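Succinylglutamate desuccinylase/aspartoacylase (Ruegeria sp. TM1040, PDB 3NA6) hydrolyses N-succinylglutamate to succinate and glutamate, as a succinylglutamate desuccinylase of the aspartoacylase family of zinc-dependent, carboxypeptidase-like hydrolases. Local coordinates at the interface of chains A and B and the interface of chains A and C. Coordinates in Å, arbitrary orientation; residue numbers count along the deposited sequence, not the author numbering. Chains: chain A/B/C, Succinylglutamate desuccinylase/aspartoacylase.

Contact 1: the interface of chains A and B. Residues chain A 269, 286, 288, 295; chain B 70-71, 74, 226.
A:Glu269 and B:Lys226 meet tip to tip, the ammonium NZ lying 2.7 Å from carboxylate oxygen OE2 on its syn side. This salt bridge is one side of a closed ring of alternating charges. B:Lys226 NZ also bonds to B:Glu71 OE1 in its own subunit, and that oxygen accepts from A:Arg286 NH2 as well, at 2.7 Å. B:Glu71 OE1 lies in the guanidinium plane of A:Arg286 and receives NH2 on its anti lone pair, whereas the lysine comes to the syn side, 34° out of the carboxylate plane. Arginine suits the place because its NH2 serves two acids, reaching A:Glu269 OE1 at 3.1 Å too; the bend at chi3 (-69°) turns the guanidinium toward both. Shared cations should offset the repulsion between the two carboxylates.

A:Trp288 touches chain B itself and also braces the glutamate: its indole NE1 donates an almost straight bond, 2.9 Å and 171° at the hydrogen, to A:Glu269 OE1. One face of the indole carries the apolar contact, with B:Gln70 CB 3.7 Å from CE3 and the backbone CA of B:Glu71 3.5 Å from CH2. At the rim, the small methyl CB of B:Ala74 lies 3.8 Å from CZ3.

Strands 266-270 and 283-288 of chain A thus pack on helices 64-75 and 219-235 of chain B, and the two-fold interface repeats the patch with the chains exchanged; whether this dimer is biological the structure alone does not show.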
loop_
_atom_site.group_PDB
_atom_site.type_symbol
_atom_site.label_atom_id
_atom_site.label_comp_id
_atom_site.label_asym_id
_atom_site.label_seq_id
_atom_site.Cartn_x
_atom_site.Cartn_y
_atom_site.Cartn_z
ATOM N N GLU A 269 -15.023 -4.682 -25.680
ATOM C CA GLU A 269 -14.995 -5.485 -26.883
ATOM C C GLU A 269 -14.791 -4.602 -28.117
ATOM O O GLU A 269 -15.717 -3.897 -28.555
ATOM C CB GLU A 269 -16.268 -6.303 -27.082
ATOM C CG GLU A 269 -16.159 -7.176 -28.377
ATOM C CD GLU A 269 -17.430 -7.842 -28.764
ATOM O OE1 GLU A 269 -18.427 -7.620 -28.061
ATOM O OE2 GLU A 269 -17.431 -8.570 -29.792
ATOM N N ARG A 286 -17.891 -2.206 -28.226
ATOM C CA ARG A 286 -18.989 -2.346 -27.273
ATOM C C ARG A 286 -18.434 -2.522 -25.871
ATOM O O ARG A 286 -17.450 -3.245 -25.675
ATOM C CB ARG A 286 -19.883 -3.529 -27.626
ATOM C CG ARG A 286 -20.481 -3.441 -29.020
ATOM C CD ARG A 286 -21.519 -4.519 -29.265
ATOM N NE ARG A 286 -20.934 -5.849 -29.337
ATOM C CZ ARG A 286 -21.637 -6.951 -29.552
ATOM N NH1 ARG A 286 -22.959 -6.864 -29.724
ATOM N NH2 ARG A 286 -21.029 -8.131 -29.571
ATOM N N TRP A 288 -19.407 -3.999 -22.237
ATOM C CA TRP A 288 -20.307 -4.947 -21.555
ATOM C C TRP A 288 -20.213 -4.683 -20.050
ATOM O O TRP A 288 -19.180 -4.259 -19.549
ATOM C CB TRP A 288 -19.922 -6.396 -21.843
ATOM C CG TRP A 288 -20.068 -6.817 -23.261
ATOM C CD1 TRP A 288 -19.132 -6.714 -24.262
ATOM C CD2 TRP A 288 -21.234 -7.377 -23.860
ATOM N NE1 TRP A 288 -19.653 -7.208 -25.445
ATOM C CE2 TRP A 288 -20.949 -7.589 -25.233
ATOM C CE3 TRP A 288 -22.498 -7.727 -23.372
ATOM C CZ2 TRP A 288 -21.884 -8.150 -26.116
ATOM C CZ3 TRP A 288 -23.428 -8.242 -24.253
ATOM C CH2 TRP A 288 -23.109 -8.464 -25.606
ATOM N N GLU A 295 -27.542 -7.807 -19.819
ATOM C CA GLU A 295 -27.763 -6.403 -20.134
ATOM C C GLU A 295 -27.252 -6.092 -21.546
ATOM O O GLU A 295 -26.193 -6.555 -21.934
ATOM C CB GLU A 295 -27.024 -5.554 -19.095
ATOM C CG GLU A 295 -27.510 -4.137 -18.907
ATOM C CD GLU A 295 -26.845 -3.443 -17.698
ATOM O OE1 GLU A 295 -25.767 -2.824 -17.854
ATOM O OE2 GLU A 295 -27.414 -3.514 -16.597
ATOM N N GLN B 70 -20.579 -13.183 -22.359
ATOM C CA GLN B 70 -21.531 -12.102 -22.119
ATOM C C GLN B 70 -22.473 -11.990 -23.319
ATOM O O GLN B 70 -23.673 -11.835 -23.139
ATOM C CB GLN B 70 -20.875 -10.744 -21.865
ATOM C CG GLN B 70 -20.336 -10.546 -20.475
ATOM C CD GLN B 70 -21.462 -10.306 -19.436
ATOM O OE1 GLN B 70 -22.447 -11.052 -19.362
ATOM N NE2 GLN B 70 -21.298 -9.294 -18.637
ATOM N N GLU B 71 -21.936 -12.087 -24.535
ATOM C CA GLU B 71 -22.793 -11.981 -25.728
ATOM C C GLU B 71 -23.771 -13.158 -25.793
ATOM O O GLU B 71 -24.956 -12.982 -26.042
ATOM C CB GLU B 71 -21.965 -11.931 -26.992
ATOM C CG GLU B 71 -22.790 -11.680 -28.233
ATOM C CD GLU B 71 -21.986 -11.797 -29.489
ATOM O OE1 GLU B 71 -21.275 -10.837 -29.852
ATOM O OE2 GLU B 71 -22.074 -12.851 -30.125
ATOM N N ALA B 74 -26.613 -12.646 -23.333
ATOM C CA ALA B 74 -27.467 -11.495 -23.640
ATOM C C ALA B 74 -28.267 -11.672 -24.919
ATOM O O ALA B 74 -29.222 -10.967 -25.119
ATOM C CB ALA B 74 -26.610 -10.229 -23.752
ATOM N N LYS B 226 -16.121 -16.829 -30.040
ATOM C CA LYS B 226 -17.536 -16.923 -30.363
ATOM C C LYS B 226 -17.868 -18.104 -31.304
ATOM O O LYS B 226 -18.889 -18.811 -31.099
ATOM C CB LYS B 226 -18.053 -15.626 -30.992
ATOM C CG LYS B 226 -18.067 -14.436 -30.042
ATOM C CD LYS B 226 -18.577 -13.171 -30.746
ATOM C CE LYS B 226 -18.279 -11.911 -29.943
ATOM N NZ LYS B 226 -18.687 -10.725 -30.690
#

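Contact 2: the interface of chains A and C. Residues chain A 24, 34-36, 38; chain C 258, 261, 320-322.
Backbone pairing joins the loop at A:Trp34 to the start of strand 322-327 of chain C, where C:Cys322 N donates to A:Trp34 O at 3.2 Å. Next to it, the hydroxyl OG of A:Ser36 gives a hydrogen to C:Gly320 O, 2.8 Å away, in the carbonyl plane and on a lone pair. With OG anti to the carbonyl carbon (chi1 -36°), the short serine side chain turns its hydroxyl to the carbonyl of C:Gly320. Water 1 links A:Ser36 N and O to the carboxylate OD1 of C:Asp321. C:Gly320, with positive phi and no side chain, lets A:Met38, a selenomethionine, bring CG to 3.6 Å from its CA.

The indole of A:Trp34 lies against the C:Cys258-C:Cys322 disulfide. C:Cys322 CB sits over the five-membered ring, 3.9 Å from its centroid, while C:Cys258 CB packs over the same face nearer the rim, 3.7 Å from CE2. Tryptophan is broad enough to cover both halves of this rigid, apolar crosslink; CG anti to the backbone N (chi1 -151°) places its ring there.

A:Lys24 crosses C:Phe261 at about a right angle, its CE over one ring face; the modelled approach is too close to be read in detail. C:Cys258 SG lies over the centre of the opposite face, 3.9 Å above the plane.

The patch joins subunits in the deposited assembly and may contribute to oligomerisation, though the structure alone does not show that this pairing is biological.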
loop_
_atom_site.group_PDB
_atom_site.type_symbol
_atom_site.label_atom_id
_atom_site.label_comp_id
_atom_site.label_asym_id
_atom_site.label_seq_id
_atom_site.Cartn_x
_atom_site.Cartn_y
_atom_site.Cartn_z
ATOM N N LYS A 24 24.374 11.045 -13.151
ATOM C CA LYS A 24 24.119 10.957 -11.723
ATOM C C LYS A 24 23.287 12.128 -11.231
ATOM O O LYS A 24 23.731 13.286 -11.213
ATOM C CB LYS A 24 25.443 10.894 -10.974
ATOM C CG LYS A 24 25.358 10.564 -9.481
ATOM C CD LYS A 24 26.798 10.224 -8.946
ATOM C CE LYS A 24 27.208 11.060 -7.744
ATOM N NZ LYS A 24 26.952 12.544 -7.747
ATOM N N TRP A 34 22.009 9.447 1.028
ATOM C CA TRP A 34 23.039 10.021 0.160
ATOM C C TRP A 34 22.988 9.296 -1.177
ATOM O O TRP A 34 24.001 8.761 -1.640
ATOM C CB TRP A 34 24.392 9.758 0.824
ATOM C CG TRP A 34 25.470 10.751 0.547
ATOM C CD1 TRP A 34 25.639 11.519 -0.579
ATOM C CD2 TRP A 34 26.563 11.068 1.421
ATOM N NE1 TRP A 34 26.773 12.299 -0.451
ATOM C CE2 TRP A 34 27.359 12.037 0.763
ATOM C CE3 TRP A 34 26.964 10.596 2.679
ATOM C CZ2 TRP A 34 28.511 12.560 1.332
ATOM C CZ3 TRP A 34 28.089 11.117 3.244
ATOM C CH2 TRP A 34 28.859 12.097 2.574
ATOM N N GLY A 35 21.803 9.196 -1.756
ATOM C CA GLY A 35 21.590 8.374 -2.958
ATOM C C GLY A 35 21.478 9.182 -4.238
ATOM O O GLY A 35 21.574 10.420 -4.211
ATOM N N SER A 36 21.291 8.460 -5.346
ATOM C CA SER A 36 21.237 9.017 -6.694
ATOM C C SER A 36 20.325 8.192 -7.607
ATOM O O SER A 36 20.070 7.004 -7.376
ATOM C CB SER A 36 22.639 9.042 -7.347
ATOM O OG SER A 36 23.654 9.335 -6.406
HETATM N N MSE A 38 20.806 6.910 -11.223
HETATM C CA MSE A 38 21.897 6.711 -12.162
HETATM C C MSE A 38 21.337 6.440 -13.569
HETATM O O MSE A 38 21.073 5.304 -13.933
HETATM C CB MSE A 38 22.774 5.539 -11.683
HETATM C CG MSE A 38 23.338 5.747 -10.288
HETATM SE SE MSE A 38 24.774 7.088 -10.284
HETATM C CE MSE A 38 26.241 5.861 -10.695
ATOM N N CYS C 258 31.025 12.900 -1.822
ATOM C CA CYS C 258 31.207 11.454 -1.810
ATOM C C CYS C 258 31.821 11.029 -3.125
ATOM O O CYS C 258 31.413 11.504 -4.184
ATOM C CB CYS C 258 29.872 10.727 -1.608
ATOM S SG CYS C 258 30.028 8.887 -1.680
ATOM N N PHE C 261 30.576 6.192 -4.938
ATOM C CA PHE C 261 29.203 5.897 -5.220
ATOM C C PHE C 261 29.141 4.473 -5.782
ATOM O O PHE C 261 29.994 4.074 -6.564
ATOM C CB PHE C 261 28.622 6.932 -6.201
ATOM C CG PHE C 261 28.176 8.221 -5.524
ATOM C CD1 PHE C 261 26.999 8.254 -4.752
ATOM C CD2 PHE C 261 28.940 9.402 -5.631
ATOM C CE1 PHE C 261 26.584 9.429 -4.098
ATOM C CE2 PHE C 261 28.527 10.610 -4.967
ATOM C CZ PHE C 261 27.360 10.622 -4.220
ATOM N N GLY C 320 23.853 4.078 -7.073
ATOM C CA GLY C 320 23.852 5.486 -6.745
ATOM C C GLY C 320 24.034 5.796 -5.262
ATOM O O GLY C 320 24.093 6.970 -4.905
ATOM N N ASP C 321 24.097 4.773 -4.397
ATOM C CA ASP C 321 24.318 4.996 -2.941
ATOM C C ASP C 321 25.773 5.341 -2.675
ATOM O O ASP C 321 26.677 4.741 -3.273
ATOM C CB ASP C 321 23.950 3.769 -2.096
ATOM C CG ASP C 321 22.448 3.508 -2.032
ATOM O OD1 ASP C 321 21.667 4.369 -2.455
ATOM O OD2 ASP C 321 22.033 2.416 -1.575
ATOM N N CYS C 322 26.004 6.282 -1.763
ATOM C CA CYS C 322 27.348 6.529 -1.255
ATOM C C CYS C 322 27.815 5.372 -0.374
ATOM O O CYS C 322 27.277 5.162 0.701
ATOM C CB CYS C 322 27.391 7.816 -0.467
ATOM S SG CYS C 322 29.084 8.239 0.046
HETATM O O HOH W 1 20.770 5.617 -4.723
#

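The centres of contact 1 and contact 2 lie about 53 Å apart, and they share no residue. Chain A takes part in both through separate regions: strands 266-270 and 283-288 at contact 1, strands 17-26 and 36-46 with their connecting loop at contact 2. It can therefore touch chains B and C at once. The A-B interface is two-fold symmetric, so contact 1 has a twin with the chains exchanged, while the A-C interface departs from exact two-fold symmetry. Together such contacts could connect copies within the deposited hexamer, whose role in solution the coordinates alone do not show.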